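Local coordinates for oligopeptide-binding protein AppA (Bacillus subtilis, PDB 1XOC) that serves as the peptide-binding component of an ABC oligopeptide permease, capturing oligopeptides for import and supporting sporulation and genetic competence, at residues 220-229 against 236-246; 255-263 against 493-504. All coordinates share one frame; numbering follows the deposited sequence.

Contact 1: residues 220-229 against 236-246. With ZN (zinc ion), chain P.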
loop_
_atom_site.group_PDB
_atom_site.type_symbol
_atom_site.label_atom_id
_atom_site.label_comp_id
_atom_site.label_asym_id
_atom_site.label_seq_id
_atom_site.Cartn_x
_atom_site.Cartn_y
_atom_site.Cartn_z
ATOM N N LYS A 220 11.647 -9.129 11.051
ATOM C CA LYS A 220 11.726 -10.573 11.063
ATOM C C LYS A 220 10.572 -11.159 10.280
ATOM O O LYS A 220 9.430 -10.913 10.591
ATOM C CB LYS A 220 11.718 -11.091 12.495
ATOM C CG LYS A 220 12.020 -12.577 12.596
ATOM C CD LYS A 220 12.132 -13.033 14.027
ATOM C CE LYS A 220 12.479 -14.511 14.088
ATOM N NZ LYS A 220 12.530 -14.968 15.481
ATOM N N VAL A 221 10.896 -11.936 9.259
ATOM C CA VAL A 221 9.884 -12.457 8.371
ATOM C C VAL A 221 9.306 -13.756 8.908
ATOM O O VAL A 221 10.009 -14.741 9.064
ATOM C CB VAL A 221 10.439 -12.681 6.964
ATOM C CG1 VAL A 221 9.344 -13.089 6.048
ATOM C CG2 VAL A 221 11.099 -11.426 6.457
ATOM N N ILE A 222 8.014 -13.731 9.193
ATOM C CA ILE A 222 7.321 -14.867 9.748
ATOM C C ILE A 222 6.004 -15.042 8.989
ATOM O O ILE A 222 4.993 -14.502 9.403
ATOM C CB ILE A 222 7.043 -14.673 11.262
ATOM C CG1 ILE A 222 8.316 -14.227 12.010
ATOM C CG2 ILE A 222 6.472 -15.952 11.871
ATOM C CD1 ILE A 222 8.035 -13.830 13.430
ATOM N N PRO A 223 5.990 -15.788 7.878
ATOM C CA PRO A 223 4.753 -15.854 7.063
ATOM C C PRO A 223 3.725 -16.849 7.588
ATOM O O PRO A 223 3.393 -17.852 6.930
ATOM C CB PRO A 223 5.287 -16.186 5.685
ATOM C CG PRO A 223 6.365 -17.129 6.000
ATOM C CD PRO A 223 7.062 -16.580 7.244
ATOM N N ASP A 224 3.284 -16.577 8.813
ATOM C CA ASP A 224 2.353 -17.359 9.569
ATOM C C ASP A 224 1.979 -16.548 10.795
ATOM O O ASP A 224 2.760 -16.435 11.736
ATOM C CB ASP A 224 3.017 -18.656 10.013
ATOM C CG ASP A 224 2.116 -19.515 10.844
ATOM O OD1 ASP A 224 1.188 -19.026 11.519
ATOM O OD2 ASP A 224 2.354 -20.721 10.803
ATOM N N ALA A 225 0.793 -15.946 10.774
ATOM C CA ALA A 225 0.380 -15.020 11.822
ATOM C C ALA A 225 0.351 -15.718 13.186
ATOM O O ALA A 225 0.679 -15.097 14.190
ATOM C CB ALA A 225 -0.990 -14.425 11.496
ATOM N N ASN A 226 -0.017 -16.991 13.217
ATOM C CA ASN A 226 -0.097 -17.722 14.488
ATOM C C ASN A 226 1.295 -17.914 15.081
ATOM O O ASN A 226 1.487 -17.780 16.291
ATOM C CB ASN A 226 -0.797 -19.069 14.334
ATOM C CG ASN A 226 -2.308 -18.943 14.087
ATOM O OD1 ASN A 226 -2.960 -19.927 13.694
ATOM N ND2 ASN A 226 -2.873 -17.771 14.342
ATOM N N ALA A 227 2.266 -18.220 14.218
ATOM C CA ALA A 227 3.648 -18.365 14.652
ATOM C C ALA A 227 4.200 -17.055 15.178
ATOM O O ALA A 227 4.945 -17.062 16.154
ATOM C CB ALA A 227 4.530 -18.914 13.509
ATOM N N ALA A 228 3.830 -15.929 14.554
ATOM C CA ALA A 228 4.304 -14.630 14.971
ATOM C C ALA A 228 3.724 -14.297 16.326
ATOM O O ALA A 228 4.396 -13.725 17.173
ATOM C CB ALA A 228 3.886 -13.572 13.975
ATOM N N GLU A 229 2.458 -14.617 16.527
ATOM C CA GLU A 229 1.832 -14.419 17.847
ATOM C C GLU A 229 2.526 -15.233 18.937
ATOM O O GLU A 229 2.804 -14.719 20.030
ATOM C CB GLU A 229 0.341 -14.731 17.790
ATOM C CG GLU A 229 -0.402 -13.678 17.036
ATOM C CD GLU A 229 -0.190 -12.302 17.635
ATOM O OE1 GLU A 229 0.195 -12.209 18.834
ATOM O OE2 GLU A 229 -0.405 -11.300 16.918
ATOM N N ASP A 236 10.535 -13.395 21.382
ATOM C CA ASP A 236 11.399 -13.502 20.213
ATOM C C ASP A 236 11.165 -12.357 19.209
ATOM O O ASP A 236 12.047 -12.030 18.429
ATOM C CB ASP A 236 11.212 -14.871 19.557
ATOM C CG ASP A 236 11.693 -15.999 20.448
ATOM O OD1 ASP A 236 12.820 -15.867 20.955
ATOM O OD2 ASP A 236 10.935 -16.977 20.670
ATOM N N ILE A 237 9.955 -11.789 19.220
ATOM C CA ILE A 237 9.694 -10.493 18.612
ATOM C C ILE A 237 9.046 -9.640 19.690
ATOM O O ILE A 237 8.488 -10.166 20.664
ATOM C CB ILE A 237 8.789 -10.569 17.346
ATOM C CG1 ILE A 237 7.382 -11.077 17.647
ATOM C CG2 ILE A 237 9.449 -11.460 16.283
ATOM C CD1 ILE A 237 6.428 -11.058 16.448
ATOM N N ASN A 238 9.114 -8.322 19.504
ATOM C CA ASN A 238 8.542 -7.412 20.481
ATOM C C ASN A 238 7.711 -6.299 19.885
ATOM O O ASN A 238 7.303 -5.379 20.622
ATOM C CB ASN A 238 9.630 -6.874 21.424
ATOM C CG ASN A 238 10.755 -6.178 20.706
ATOM O OD1 ASN A 238 10.616 -5.707 19.603
ATOM N ND2 ASN A 238 11.896 -6.082 21.370
ATOM N N PHE A 239 7.401 -6.378 18.588
ATOM C CA PHE A 239 6.520 -5.407 17.932
ATOM C C PHE A 239 5.776 -6.126 16.811
ATOM O O PHE A 239 6.411 -6.776 15.967
ATOM C CB PHE A 239 7.337 -4.232 17.398
ATOM C CG PHE A 239 6.505 -3.049 16.954
ATOM C CD1 PHE A 239 5.913 -3.032 15.682
ATOM C CD2 PHE A 239 6.290 -1.961 17.804
ATOM C CE1 PHE A 239 5.160 -1.954 15.259
ATOM C CE2 PHE A 239 5.501 -0.862 17.406
ATOM C CZ PHE A 239 4.913 -0.864 16.138
ATOM N N PHE A 240 4.442 -6.050 16.812
ATOM C CA PHE A 240 3.648 -6.845 15.870
ATOM C C PHE A 240 2.228 -6.316 15.786
ATOM O O PHE A 240 1.659 -5.928 16.802
ATOM C CB PHE A 240 3.641 -8.332 16.298
ATOM C CG PHE A 240 3.040 -9.245 15.272
ATOM C CD1 PHE A 240 3.542 -9.263 13.994
ATOM C CD2 PHE A 240 1.934 -10.007 15.555
ATOM C CE1 PHE A 240 2.968 -10.094 13.030
ATOM C CE2 PHE A 240 1.340 -10.827 14.564
ATOM C CZ PHE A 240 1.856 -10.856 13.334
ATOM N N ASN A 241 1.643 -6.365 14.576
ATOM C CA ASN A 241 0.226 -6.084 14.345
ATOM C C ASN A 241 -0.574 -7.346 14.595
ATOM O O ASN A 241 -0.661 -8.231 13.728
ATOM C CB ASN A 241 0.026 -5.606 12.906
ATOM C CG ASN A 241 -1.386 -5.053 12.644
ATOM O OD1 ASN A 241 -2.287 -5.099 13.498
ATOM N ND2 ASN A 241 -1.565 -4.526 11.434
ATOM N N VAL A 242 -1.112 -7.459 15.793
ATOM C CA VAL A 242 -1.822 -8.652 16.217
ATOM C C VAL A 242 -3.180 -8.760 15.537
ATOM O O VAL A 242 -3.982 -7.820 15.605
ATOM C CB VAL A 242 -2.070 -8.616 17.752
ATOM C CG1 VAL A 242 -2.844 -9.831 18.211
ATOM C CG2 VAL A 242 -0.745 -8.458 18.483
ATOM N N PRO A 243 -3.486 -9.914 14.929
ATOM C CA PRO A 243 -4.849 -10.111 14.401
ATOM C C PRO A 243 -5.919 -9.904 15.466
ATOM O O PRO A 243 -5.735 -10.300 16.612
ATOM C CB PRO A 243 -4.845 -11.588 13.980
ATOM C CG PRO A 243 -3.426 -11.886 13.674
ATOM C CD PRO A 243 -2.630 -11.092 14.674
ATOM N N ALA A 244 -7.060 -9.335 15.087
ATOM C CA ALA A 244 -8.127 -9.061 16.070
ATOM C C ALA A 244 -8.578 -10.278 16.866
ATOM O O ALA A 244 -8.896 -10.171 18.056
ATOM C CB ALA A 244 -9.335 -8.445 15.391
ATOM N N THR A 245 -8.627 -11.439 16.214
ATOM C CA THR A 245 -9.049 -12.661 16.859
ATOM C C THR A 245 -8.106 -13.081 17.989
ATOM O O THR A 245 -8.517 -13.804 18.888
ATOM C CB THR A 245 -9.204 -13.823 15.838
ATOM O OG1 THR A 245 -8.001 -13.976 15.094
ATOM C CG2 THR A 245 -10.322 -13.533 14.852
ATOM N N ASP A 246 -6.861 -12.601 17.953
ATOM C CA ASP A 246 -5.874 -12.913 18.987
ATOM C C ASP A 246 -5.696 -11.803 20.039
ATOM O O ASP A 246 -4.796 -11.894 20.874
ATOM C CB ASP A 246 -4.520 -13.200 18.335
ATOM C CG ASP A 246 -4.543 -14.443 17.468
ATOM O OD1 ASP A 246 -4.091 -14.369 16.315
ATOM O OD2 ASP A 246 -5.013 -15.491 17.948
HETATM ZN ZN ZN P . 1.130 -22.058 11.979
HETATM O O HOH W 1 14.017 -13.441 17.153
HETATM O O HOH W 2 -0.944 -21.719 11.595
#
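The first turn of helix 225-234 packs against the chain that returns through strand 240-241, with Glu-229 CA 7.0 Å from Val-242 CA and no hydrogen bond directly joining the two segments. This is helix-on-strand packing in a family 5 solute-binding protein: the helix leaves strand 216-221 of one sheet, and the chain then enters a different, larger sheet at 240-241.

Ala-228 and Phe-240 form the centre of the packing. Ala-228 CB sits over one face of the Phe-240 ring, 3.8 Å from the ring centroid and displaced toward the rim, in a CH-pi contact. The ring reaches the helix because Phe-240 holds CG anti to its backbone N (chi1 -171°). Glu-229 comes to the ring edge instead: bent at chi2, it brings OE2 into the ring plane, 3.0 Å from Phe-240 CE2, with the carboxylate turned 60° from the ring. The same oxygen lies 3.1 Å from Val-242 CG1 and also touches Pro-243 CD, so it is buried among carbon atoms and has no polar partner. Such burial would tend to raise the pKa of Glu-229, while the nearby Asp-246 carboxylate is itself paired with Lys-371 in a salt bridge, which probably limits its effect.

Toward strand 216-221 the packing is aliphatic. Ile-222 CD1 and Ile-237 CG2 meet tip to tip, and the extended Lys-220 chain runs across the same CG2 with its CD. Beyond that methyl a water bridges the two segments, accepting from Lys-220 NZ and donating to Asp-236 O.

At the N-terminal end of the helix, Asp-224 is the N-cap. Its OD1 accepts from Ala-227 N at 3.0 Å, from above the carboxylate plane, while OD2 binds a zinc ion at 2.2 Å.

Contact 2: residues 255-263 against 493-504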
loop_
_atom_site.group_PDB
_atom_site.type_symbol
_atom_site.label_atom_id
_atom_site.label_comp_id
_atom_site.label_asym_id
_atom_site.label_seq_id
_atom_site.Cartn_x
_atom_site.Cartn_y
_atom_site.Cartn_z
ATOM N N ASN A 255 5.067 -7.933 29.422
ATOM C CA ASN A 255 5.967 -6.874 29.005
ATOM C C ASN A 255 5.477 -6.132 27.745
ATOM O O ASN A 255 6.284 -5.558 27.038
ATOM C CB ASN A 255 7.395 -7.413 28.796
ATOM C CG ASN A 255 7.975 -8.123 30.055
ATOM O OD1 ASN A 255 8.457 -9.266 29.982
ATOM N ND2 ASN A 255 7.929 -7.436 31.204
ATOM N N LEU A 256 4.163 -6.139 27.486
ATOM C CA LEU A 256 3.612 -5.538 26.248
ATOM C C LEU A 256 2.365 -4.703 26.484
ATOM O O LEU A 256 1.632 -4.922 27.431
ATOM C CB LEU A 256 3.285 -6.619 25.198
ATOM C CG LEU A 256 4.469 -7.429 24.627
ATOM C CD1 LEU A 256 3.985 -8.686 23.884
ATOM C CD2 LEU A 256 5.354 -6.605 23.725
ATOM N N LYS A 257 2.139 -3.739 25.590
ATOM C CA LYS A 257 0.919 -2.960 25.520
ATOM C C LYS A 257 0.461 -2.934 24.059
ATOM O O LYS A 257 1.263 -3.145 23.167
ATOM C CB LYS A 257 1.134 -1.546 26.041
ATOM C CG LYS A 257 2.212 -0.714 25.343
ATOM C CD LYS A 257 2.449 0.639 26.085
ATOM C CE LYS A 257 3.600 1.464 25.511
ATOM N NZ LYS A 257 4.222 2.405 26.496
ATOM N N ILE A 258 -0.827 -2.686 23.830
ATOM C CA ILE A 258 -1.391 -2.735 22.477
ATOM C C ILE A 258 -2.094 -1.445 22.186
ATOM O O ILE A 258 -2.947 -1.050 22.962
ATOM C CB ILE A 258 -2.370 -3.912 22.320
ATOM C CG1 ILE A 258 -1.686 -5.224 22.703
ATOM C CG2 ILE A 258 -2.885 -4.005 20.887
ATOM C CD1 ILE A 258 -2.602 -6.412 22.632
ATOM N N VAL A 259 -1.721 -0.821 21.072
ATOM C CA VAL A 259 -2.363 0.415 20.616
ATOM C C VAL A 259 -3.222 0.071 19.397
ATOM O O VAL A 259 -2.696 -0.451 18.427
ATOM C CB VAL A 259 -1.330 1.521 20.257
ATOM C CG1 VAL A 259 -2.044 2.773 19.729
ATOM C CG2 VAL A 259 -0.506 1.892 21.501
ATOM N N THR A 260 -4.496 0.456 19.434
ATOM C CA THR A 260 -5.489 0.058 18.431
ATOM C C THR A 260 -6.175 1.287 17.796
ATOM O O THR A 260 -6.602 2.202 18.522
ATOM C CB THR A 260 -6.588 -0.811 19.071
ATOM O OG1 THR A 260 -6.005 -2.012 19.621
ATOM C CG2 THR A 260 -7.627 -1.177 18.056
ATOM N N ASP A 261 -6.275 1.286 16.466
ATOM C CA ASP A 261 -7.051 2.288 15.728
ATOM C C ASP A 261 -7.265 1.851 14.293
ATOM O O ASP A 261 -6.730 0.814 13.850
ATOM C CB ASP A 261 -6.338 3.654 15.774
ATOM C CG ASP A 261 -7.286 4.832 15.905
ATOM O OD1 ASP A 261 -8.407 4.797 15.342
ATOM O OD2 ASP A 261 -6.910 5.780 16.639
ATOM N N LEU A 262 -8.107 2.585 13.577
ATOM C CA LEU A 262 -8.389 2.314 12.173
ATOM C C LEU A 262 -7.138 2.476 11.319
ATOM O O LEU A 262 -6.368 3.395 11.527
ATOM C CB LEU A 262 -9.491 3.242 11.662
ATOM C CG LEU A 262 -10.112 2.932 10.288
ATOM C CD1 LEU A 262 -10.769 1.564 10.161
ATOM C CD2 LEU A 262 -11.109 4.050 10.035
ATOM N N ALA A 263 -6.906 1.504 10.425
ATOM C CA ALA A 263 -5.834 1.586 9.406
ATOM C C ALA A 263 -6.261 2.380 8.177
ATOM O O ALA A 263 -7.455 2.427 7.844
ATOM C CB ALA A 263 -5.419 0.199 8.969
ATOM N N MET A 493 -1.512 -2.751 17.432
ATOM C CA MET A 493 -0.058 -2.750 17.481
ATOM C C MET A 493 0.444 -3.080 18.880
ATOM O O MET A 493 0.311 -2.269 19.813
ATOM C CB MET A 493 0.496 -1.408 17.006
ATOM C CG MET A 493 -0.112 -0.940 15.695
ATOM S SD MET A 493 0.097 -2.140 14.376
ATOM C CE MET A 493 1.869 -2.307 14.368
ATOM N N ALA A 494 1.006 -4.283 19.020
ATOM C CA ALA A 494 1.652 -4.715 20.257
ATOM C C ALA A 494 3.095 -4.242 20.288
ATOM O O ALA A 494 3.789 -4.344 19.301
ATOM C CB ALA A 494 1.604 -6.198 20.368
ATOM N N MET A 495 3.521 -3.716 21.447
ATOM C CA MET A 495 4.846 -3.125 21.594
ATOM C C MET A 495 5.279 -3.244 23.054
ATOM O O MET A 495 4.457 -3.486 23.923
ATOM C CB MET A 495 4.842 -1.657 21.178
ATOM C CG MET A 495 3.943 -0.812 22.035
ATOM S SD MET A 495 3.641 0.779 21.276
ATOM C CE MET A 495 2.495 0.291 20.026
ATOM N N PRO A 496 6.580 -3.069 23.320
ATOM C CA PRO A 496 7.012 -3.170 24.711
ATOM C C PRO A 496 6.298 -2.172 25.622
ATOM O O PRO A 496 6.058 -1.035 25.215
ATOM C CB PRO A 496 8.514 -2.867 24.624
ATOM C CG PRO A 496 8.887 -3.235 23.246
ATOM C CD PRO A 496 7.697 -2.774 22.436
ATOM N N GLU A 497 5.953 -2.581 26.839
ATOM C CA GLU A 497 5.151 -1.698 27.710
ATOM C C GLU A 497 5.930 -0.434 28.070
ATOM O O GLU A 497 5.328 0.612 28.344
ATOM C CB GLU A 497 4.623 -2.420 28.948
ATOM C CG GLU A 497 5.647 -2.847 29.968
ATOM C CD GLU A 497 5.009 -3.629 31.111
ATOM O OE1 GLU A 497 5.758 -4.199 31.941
ATOM O OE2 GLU A 497 3.747 -3.663 31.182
ATOM N N ASN A 498 7.261 -0.517 28.018
ATOM C CA ASN A 498 8.136 0.624 28.302
ATOM C C ASN A 498 8.569 1.412 27.070
ATOM O O ASN A 498 9.448 2.258 27.155
ATOM C CB ASN A 498 9.371 0.175 29.123
ATOM C CG ASN A 498 10.201 -0.868 28.414
ATOM O OD1 ASN A 498 9.666 -1.715 27.713
ATOM N ND2 ASN A 498 11.523 -0.828 28.604
ATOM N N LEU A 499 7.945 1.163 25.914
ATOM C CA LEU A 499 8.265 1.925 24.712
ATOM C C LEU A 499 7.630 3.297 24.816
ATOM O O LEU A 499 6.404 3.383 24.975
ATOM C CB LEU A 499 7.748 1.222 23.448
ATOM C CG LEU A 499 8.275 1.829 22.141
ATOM C CD1 LEU A 499 9.720 1.389 21.852
ATOM C CD2 LEU A 499 7.370 1.478 20.991
ATOM N N GLU A 500 8.440 4.347 24.702
ATOM C CA GLU A 500 8.000 5.735 24.816
ATOM C C GLU A 500 8.305 6.436 23.506
ATOM O O GLU A 500 9.077 5.934 22.682
ATOM C CB GLU A 500 8.731 6.427 25.965
ATOM C CG GLU A 500 8.552 5.760 27.308
ATOM C CD GLU A 500 7.102 5.766 27.801
ATOM O OE1 GLU A 500 6.750 4.902 28.647
ATOM O OE2 GLU A 500 6.319 6.624 27.339
ATOM N N GLY A 501 7.649 7.569 23.285
ATOM C CA GLY A 501 7.819 8.343 22.076
ATOM C C GLY A 501 7.061 7.853 20.863
ATOM O O GLY A 501 7.207 8.415 19.776
ATOM N N TYR A 502 6.284 6.793 21.046
ATOM C CA TYR A 502 5.461 6.223 19.980
ATOM C C TYR A 502 4.184 7.070 19.739
ATOM O O TYR A 502 3.531 7.498 20.682
ATOM C CB TYR A 502 5.121 4.753 20.295
ATOM C CG TYR A 502 4.101 4.154 19.335
ATOM C CD1 TYR A 502 2.735 4.274 19.582
ATOM C CD2 TYR A 502 4.499 3.490 18.188
ATOM C CE1 TYR A 502 1.796 3.747 18.694
ATOM C CE2 TYR A 502 3.586 2.946 17.314
ATOM C CZ TYR A 502 2.220 3.080 17.573
ATOM O OH TYR A 502 1.296 2.548 16.695
ATOM N N LYS A 503 3.858 7.303 18.471
ATOM C CA LYS A 503 2.596 7.916 18.068
ATOM C C LYS A 503 1.994 7.021 16.992
ATOM O O LYS A 503 2.716 6.569 16.079
ATOM C CB LYS A 503 2.843 9.298 17.469
ATOM C CG LYS A 503 3.350 10.342 18.451
ATOM C CD LYS A 503 3.757 11.635 17.700
ATOM C CE LYS A 503 4.229 12.745 18.624
ATOM N NZ LYS A 503 4.239 14.067 17.888
ATOM N N TYR A 504 0.699 6.748 17.138
ATOM C CA TYR A 504 -0.003 5.916 16.171
ATOM C C TYR A 504 -0.158 6.668 14.844
ATOM O O TYR A 504 -0.698 7.765 14.805
ATOM C CB TYR A 504 -1.377 5.476 16.678
ATOM C CG TYR A 504 -2.102 4.678 15.609
ATOM C CD1 TYR A 504 -1.797 3.346 15.393
ATOM C CD2 TYR A 504 -3.040 5.269 14.778
ATOM C CE1 TYR A 504 -2.421 2.622 14.387
ATOM C CE2 TYR A 504 -3.669 4.540 13.759
ATOM C CZ TYR A 504 -3.344 3.227 13.579
ATOM O OH TYR A 504 -3.951 2.504 12.591
#
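Lys-257 and Met-495 lie obliquely across one another on the same face of an antiparallel strand pair, Lys-257 CG 3.7 Å from Met-495 CG. From there the lysine runs extended over the type I turn 496-499, and its NZ donates to two backbone oxygens, Glu-497 O and Leu-499 O, each at 2.8 Å. The first is met from above its carbonyl plane and the second at a tilt of 26°, so a single ammonium ties two carbonyls of the turn, those of its second and last residues, to strand 256-262. Glu-500 OE1 adds an opposite charge nearby, beyond salt-bridge range.

Val-259 continues this face. Its CG2 meets Met-495 CE at 3.7 Å, and that methyl in turn lies over the centre of the Tyr-502 ring. The other branch, CG1, turns to Tyr-504 CB. Tyr-504, with CG anti to the backbone N (chi1 177°), carries its ring along to Asp-261, whose CB covers one ring face in a CH-pi contact, offset toward the rim. The hydroxyl then donates to the backbone: Tyr-504 OH lies 2.8 Å from Leu-262 O, well above the carbonyl plane, and it is also hydrogen-bonded to Asn-491 ND2.

On the reverse face Ile-258 CG1 approaches Ala-494 CB; helix 225-234 covers this side through Leu-232, which touches Ala-494 and Leu-256.

Paired backbone bonds, Lys-257 with Met-495 and Val-259 with Met-493, hold the register. The arrangement is a long-range antiparallel strand pair in the large mixed sheet of this family 5 solute-binding protein, with a type I turn following strand 483-496 that the Lys-257 side chain holds from the partner strand.

How the contacts relate
Strand 483-496 joins the two contacts: strand 240-241 of contact 1 and strand 256-262 of contact 2 both pair with it. Their centres are 14 Å apart, and one direct link is a probable hydrogen bond between Phe-240 O and Ala-494 N at 2.8 Å. Phe-239 adds packing, with its CE1 3.4 Å from Met-493 CE. Leu-232 of helix 225-234 also touches Val-242 of contact 1, so this one side chain packs on both contacts. Each contact approaches the bound peptide at one residue, Asn-241 in contact 1 and Ala-263 in contact 2, both packing on aromatic peptide side chains. Asn-241 OD1 also accepts from the backbone of His-492, which with Asp-304 binds a zinc ion.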